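Local coordinates for SusD-like carbohydrate binding protein BF1063 (Bacteroides fragilis NCTC 9343, PDB 3I4G), which probably binds carbohydrate at the bacterial outer membrane, as SusD-like proteins do in glycan uptake, at residues A[286-291]-A[358-363]; A[486-491]-A[497-502]. All blocks are in the same frame, centred on the assembly; numbering follows the deposited sequence.

Contact 1: residues A[286-291]-A[358-363]; sequences DLYESY and TGFMMR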
# COMPACT_ATOMS: atom_id res chain seq x y z
N ASP A 286 -9.72 9.22 -11.76
CA ASP A 286 -10.39 7.92 -11.77
C ASP A 286 -10.69 7.42 -10.36
O ASP A 286 -11.69 6.73 -10.15
CB ASP A 286 -9.58 6.89 -12.54
CG ASP A 286 -10.36 5.67 -12.88
OD1 ASP A 286 -11.30 5.75 -13.70
OD2 ASP A 286 -10.01 4.61 -12.34
N LEU A 287 -9.83 7.75 -9.38
CA LEU A 287 -10.16 7.42 -7.98
C LEU A 287 -11.30 8.33 -7.49
O LEU A 287 -12.28 7.84 -6.90
CB LEU A 287 -8.95 7.55 -7.07
CG LEU A 287 -9.24 7.42 -5.58
CD1 LEU A 287 -9.93 6.09 -5.21
CD2 LEU A 287 -7.94 7.60 -4.75
N TYR A 288 -11.17 9.64 -7.66
CA TYR A 288 -12.23 10.55 -7.29
C TYR A 288 -13.62 10.09 -7.78
O TYR A 288 -14.60 10.16 -7.03
CB TYR A 288 -11.95 11.98 -7.79
CG TYR A 288 -13.17 12.84 -7.72
CD1 TYR A 288 -13.62 13.29 -6.47
CD2 TYR A 288 -13.91 13.18 -8.84
CE1 TYR A 288 -14.77 14.04 -6.38
CE2 TYR A 288 -15.09 13.94 -8.71
CZ TYR A 288 -15.49 14.33 -7.46
OH TYR A 288 -16.65 15.10 -7.28
N GLU A 289 -13.70 9.62 -9.01
CA GLU A 289 -14.94 9.20 -9.63
C GLU A 289 -15.47 7.84 -9.15
O GLU A 289 -16.61 7.50 -9.44
CB GLU A 289 -14.73 9.12 -11.15
CG GLU A 289 -14.46 10.47 -11.78
CD GLU A 289 -13.84 10.39 -13.15
OE1 GLU A 289 -13.77 9.28 -13.74
OE2 GLU A 289 -13.38 11.44 -13.63
N SER A 290 -14.65 7.10 -8.42
CA SER A 290 -15.02 5.75 -8.04
C SER A 290 -15.98 5.69 -6.84
O SER A 290 -16.80 4.76 -6.75
CB SER A 290 -13.73 4.93 -7.78
OG SER A 290 -14.08 3.55 -7.67
N TYR A 291 -15.90 6.64 -5.94
CA TYR A 291 -16.70 6.64 -4.74
C TYR A 291 -18.19 6.74 -5.07
O TYR A 291 -18.60 7.51 -5.93
CB TYR A 291 -16.31 7.81 -3.83
CG TYR A 291 -14.92 7.76 -3.31
CD1 TYR A 291 -14.61 7.12 -2.13
CD2 TYR A 291 -13.89 8.37 -3.98
CE1 TYR A 291 -13.31 7.05 -1.65
CE2 TYR A 291 -12.60 8.31 -3.52
CZ TYR A 291 -12.31 7.66 -2.36
OH TYR A 291 -11.01 7.60 -1.87
N THR A 358 -2.45 17.15 -10.31
CA THR A 358 -3.82 16.72 -10.61
C THR A 358 -4.91 17.66 -10.10
O THR A 358 -6.01 17.64 -10.63
CB THR A 358 -4.11 15.35 -10.01
OG1 THR A 358 -4.01 15.46 -8.59
CG2 THR A 358 -3.13 14.25 -10.49
N GLY A 359 -4.65 18.43 -9.06
CA GLY A 359 -5.72 19.19 -8.41
C GLY A 359 -6.22 18.50 -7.16
O GLY A 359 -7.02 19.08 -6.41
N PHE A 360 -5.78 17.26 -6.92
CA PHE A 360 -6.11 16.53 -5.69
C PHE A 360 -4.84 16.40 -4.86
O PHE A 360 -3.71 16.45 -5.37
CB PHE A 360 -6.66 15.14 -5.99
CG PHE A 360 -7.97 15.14 -6.73
CD1 PHE A 360 -9.14 15.50 -6.07
CD2 PHE A 360 -8.06 14.77 -8.07
CE1 PHE A 360 -10.36 15.46 -6.72
CE2 PHE A 360 -9.28 14.74 -8.72
CZ PHE A 360 -10.40 15.11 -8.06
N MSE A 361 -5.07 16.15 -3.58
CA MSE A 361 -4.04 15.83 -2.62
C MSE A 361 -4.51 14.71 -1.72
O MSE A 361 -5.72 14.45 -1.64
CB MSE A 361 -3.68 17.06 -1.81
CG MSE A 361 -3.05 18.19 -2.59
SE MSE A 361 -1.21 17.68 -3.20
CE MSE A 361 -0.37 17.85 -1.64
N MSE A 362 -3.58 14.07 -1.03
CA MSE A 362 -3.93 13.01 -0.08
C MSE A 362 -4.15 13.57 1.31
O MSE A 362 -3.29 14.21 1.89
CB MSE A 362 -2.82 11.94 -0.02
CG MSE A 362 -3.11 10.81 0.97
SE MSE A 362 -1.75 9.41 0.87
CE MSE A 362 -0.42 10.36 1.75
N ARG A 363 -5.32 13.30 1.87
CA ARG A 363 -5.66 13.65 3.27
C ARG A 363 -5.26 12.53 4.23
O ARG A 363 -4.89 12.78 5.38
CB ARG A 363 -7.17 13.94 3.40
CG ARG A 363 -7.52 14.60 4.72
CD ARG A 363 -9.00 14.76 4.95
NE ARG A 363 -9.68 15.72 4.08
CZ ARG A 363 -9.79 17.02 4.34
NH1 ARG A 363 -9.17 17.57 5.37
NH2 ARG A 363 -10.48 17.80 3.52
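Tyr288 and Phe360 make the whole of this small contact, an example of how two aromatic residues can join a helix to a strand without stacking. The far end of the Phe360 ring reaches the root of the tyrosine: CZ of Phe360 lies 3.5 Å from CB of Tyr288, and the same CZ is 3.6 Å from Tyr288 CG. Beside it, Phe360 CE1 meets Tyr288 CD1 at 3.9 Å. The ring planes are only 26° from parallel but well offset, so there is little face-to-face overlap, the centroids being 5.4 Å apart. Seen as whole side chains the two cross at about a right angle. Phe360 has CG anti to its carbonyl carbon (chi1 -64°), a torsion that sets its CZ against the base of the tyrosine. From there the tyrosine ring leads away from the phenylalanine, and its hydroxyl is hydrogen-bonded to the carbonyl O of Leu311. Just before Phe360 the chain makes an ST turn, in which Phe360 N donates to Thr358 OG1 over 3.0 Å. Both rings are buried. Helix 285-288 supplies the tyrosine, which also packs on Leu319 of helix 317-322 and on Tyr301. Strand 360-362 pairs antiparallel with strand 323-325, whose Ile323 and Tyr325 touch Phe360, while Pro283 of strand 281-283 adds a further apolar neighbour.

Contact 2: residues A[486-491]-A[497-502]; sequences TTKEVD and RWYVGK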
# COMPACT_ATOMS: atom_id res chain seq x y z
N THR A 486 -4.85 26.13 -21.33
CA THR A 486 -3.66 25.66 -20.64
C THR A 486 -3.66 24.15 -20.39
O THR A 486 -2.59 23.60 -20.27
CB THR A 486 -3.41 26.45 -19.33
OG1 THR A 486 -4.50 26.28 -18.41
CG2 THR A 486 -3.23 27.94 -19.63
N THR A 487 -4.81 23.48 -20.30
CA THR A 487 -4.76 22.02 -20.22
C THR A 487 -4.11 21.50 -21.52
O THR A 487 -4.39 22.00 -22.59
CB THR A 487 -6.15 21.41 -19.98
OG1 THR A 487 -6.02 20.00 -19.82
CG2 THR A 487 -7.11 21.71 -21.13
N LYS A 488 -3.25 20.48 -21.43
CA LYS A 488 -2.67 19.95 -22.65
C LYS A 488 -3.71 19.33 -23.58
O LYS A 488 -3.49 19.26 -24.78
CB LYS A 488 -1.61 18.90 -22.33
CG LYS A 488 -0.30 19.45 -21.82
CD LYS A 488 0.63 18.28 -21.45
CE LYS A 488 1.90 18.81 -20.83
NZ LYS A 488 2.80 17.70 -20.39
N GLU A 489 -4.80 18.83 -23.01
CA GLU A 489 -5.92 18.27 -23.76
C GLU A 489 -7.19 18.61 -23.02
O GLU A 489 -7.25 18.48 -21.80
CB GLU A 489 -5.80 16.74 -23.88
CG GLU A 489 -6.88 16.12 -24.77
CD GLU A 489 -6.74 14.60 -24.95
OE1 GLU A 489 -5.62 14.10 -24.85
OE2 GLU A 489 -7.77 13.95 -25.21
N VAL A 490 -8.20 19.11 -23.75
CA VAL A 490 -9.52 19.38 -23.16
C VAL A 490 -10.16 18.04 -22.90
O VAL A 490 -10.14 17.15 -23.75
CB VAL A 490 -10.35 20.27 -24.09
CG1 VAL A 490 -11.82 20.39 -23.65
CG2 VAL A 490 -9.71 21.65 -24.19
N ASP A 491 -10.73 17.88 -21.71
CA ASP A 491 -11.37 16.61 -21.30
C ASP A 491 -12.45 16.26 -22.31
O ASP A 491 -13.45 16.97 -22.44
CB ASP A 491 -11.90 16.79 -19.88
CG ASP A 491 -12.74 15.68 -19.38
OD1 ASP A 491 -12.83 14.59 -20.03
OD2 ASP A 491 -13.33 15.91 -18.30
N ARG A 497 -12.06 18.18 -16.69
CA ARG A 497 -11.00 17.62 -15.86
C ARG A 497 -9.64 18.02 -16.43
O ARG A 497 -9.43 18.08 -17.63
CB ARG A 497 -11.11 16.10 -15.78
CG ARG A 497 -12.40 15.63 -15.12
CD ARG A 497 -12.55 14.13 -15.18
NE ARG A 497 -12.54 13.71 -16.58
CZ ARG A 497 -12.17 12.52 -17.01
NH1 ARG A 497 -11.88 11.55 -16.16
NH2 ARG A 497 -12.06 12.30 -18.31
N TRP A 498 -8.69 18.30 -15.55
CA TRP A 498 -7.34 18.68 -15.96
C TRP A 498 -6.60 17.49 -16.61
O TRP A 498 -6.63 16.40 -16.07
CB TRP A 498 -6.55 19.20 -14.74
CG TRP A 498 -5.22 19.74 -15.06
CD1 TRP A 498 -4.01 19.17 -14.79
CD2 TRP A 498 -4.95 20.97 -15.72
NE1 TRP A 498 -3.01 19.98 -15.25
CE2 TRP A 498 -3.55 21.10 -15.82
CE3 TRP A 498 -5.75 21.99 -16.24
CZ2 TRP A 498 -2.94 22.23 -16.39
CZ3 TRP A 498 -5.14 23.08 -16.83
CH2 TRP A 498 -3.75 23.20 -16.88
N TYR A 499 -5.91 17.72 -17.74
CA TYR A 499 -5.11 16.67 -18.35
C TYR A 499 -3.82 16.51 -17.53
O TYR A 499 -3.04 17.46 -17.40
CB TYR A 499 -4.75 16.95 -19.80
CG TYR A 499 -3.88 15.85 -20.36
CD1 TYR A 499 -4.46 14.66 -20.84
CD2 TYR A 499 -2.49 15.94 -20.35
CE1 TYR A 499 -3.68 13.64 -21.30
CE2 TYR A 499 -1.70 14.90 -20.82
CZ TYR A 499 -2.31 13.77 -21.30
OH TYR A 499 -1.54 12.72 -21.79
N VAL A 500 -3.59 15.30 -17.02
CA VAL A 500 -2.41 15.03 -16.21
C VAL A 500 -1.29 14.35 -16.98
O VAL A 500 -0.14 14.80 -16.93
CB VAL A 500 -2.81 14.20 -14.99
CG1 VAL A 500 -1.62 13.90 -14.11
CG2 VAL A 500 -3.81 14.98 -14.16
N GLY A 501 -1.60 13.26 -17.67
CA GLY A 501 -0.56 12.50 -18.36
C GLY A 501 -1.17 11.22 -18.89
O GLY A 501 -2.39 11.13 -19.05
N LYS A 502 -0.32 10.25 -19.23
CA LYS A 502 -0.82 9.00 -19.80
C LYS A 502 0.12 7.84 -19.48
O LYS A 502 1.28 8.00 -19.12
CB LYS A 502 -1.03 9.14 -21.31
CG LYS A 502 0.25 9.33 -22.11
CD LYS A 502 -0.03 9.36 -23.63
O HOH W 1 1.56 15.51 -19.10
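Arg497 and Asp491 show how one carboxylate can hold both backbone and side chain of a residue. Along Arg497, CB lies 3.4 Å from Asp491 OD2, CG 3.3 Å and CD 3.7 Å from the same oxygen, and a bend at chi3 (-59°) turns the guanidinium so that its NE/NH2 edge faces the carboxylate. NE donates to Asp491 OD2 at 2.9 Å and NH2 to Asp491 OD1 at 3.0 Å, a side-on salt bridge. Both oxygens lie in the guanidinium plane yet are met from above the carboxylate plane. Arg497 N also donates to OD2, from its anti side, and Thr493 binds OD1. At the tip, NH1 pairs with Glu289, and the arginine makes a cation-pi contact with Trp473.

Thr487 OG1 accepts from Tyr499 N at 3.1 Å and donates to Glu489 O. Thr487 CA sits over the six-membered ring of Trp498, 3.9 Å from its centroid, a CH-pi contact. Lys488 CB, 3.7 Å from Tyr499 CD2, and Glu489 CB approach the tyrosine ring obliquely. A water joins Lys488 NZ to Val500 O. An irregular loop thus covers a strand of a two-stranded antiparallel sheet, where Val500 and Gly501 opposite Ile472 form a classic beta bulge.

Both segments of contact 1 precede both segments of contact 2 in the sequence, and all four lie within the SusD family region. The contact centres are about 15 Å apart, contact 1 being the deeper at about 16 Å from the chain centre and contact 2 the more peripheral at about 27 Å. Each uses a strand from a different two-stranded antiparallel sheet, 323-325 with 360-362 and 471-476 with 497-502. Two direct touches bridge them: Glu289 OE2 forms a salt bridge with Arg497 NH1 at 3.0 Å, and Thr358 CG2 packs on Val500 CG2. Thr358, just ahead of strand 360-362, also has a backbone hydrogen bond to Ala475 of strand 471-476, so the two contacts belong to one part of the fold.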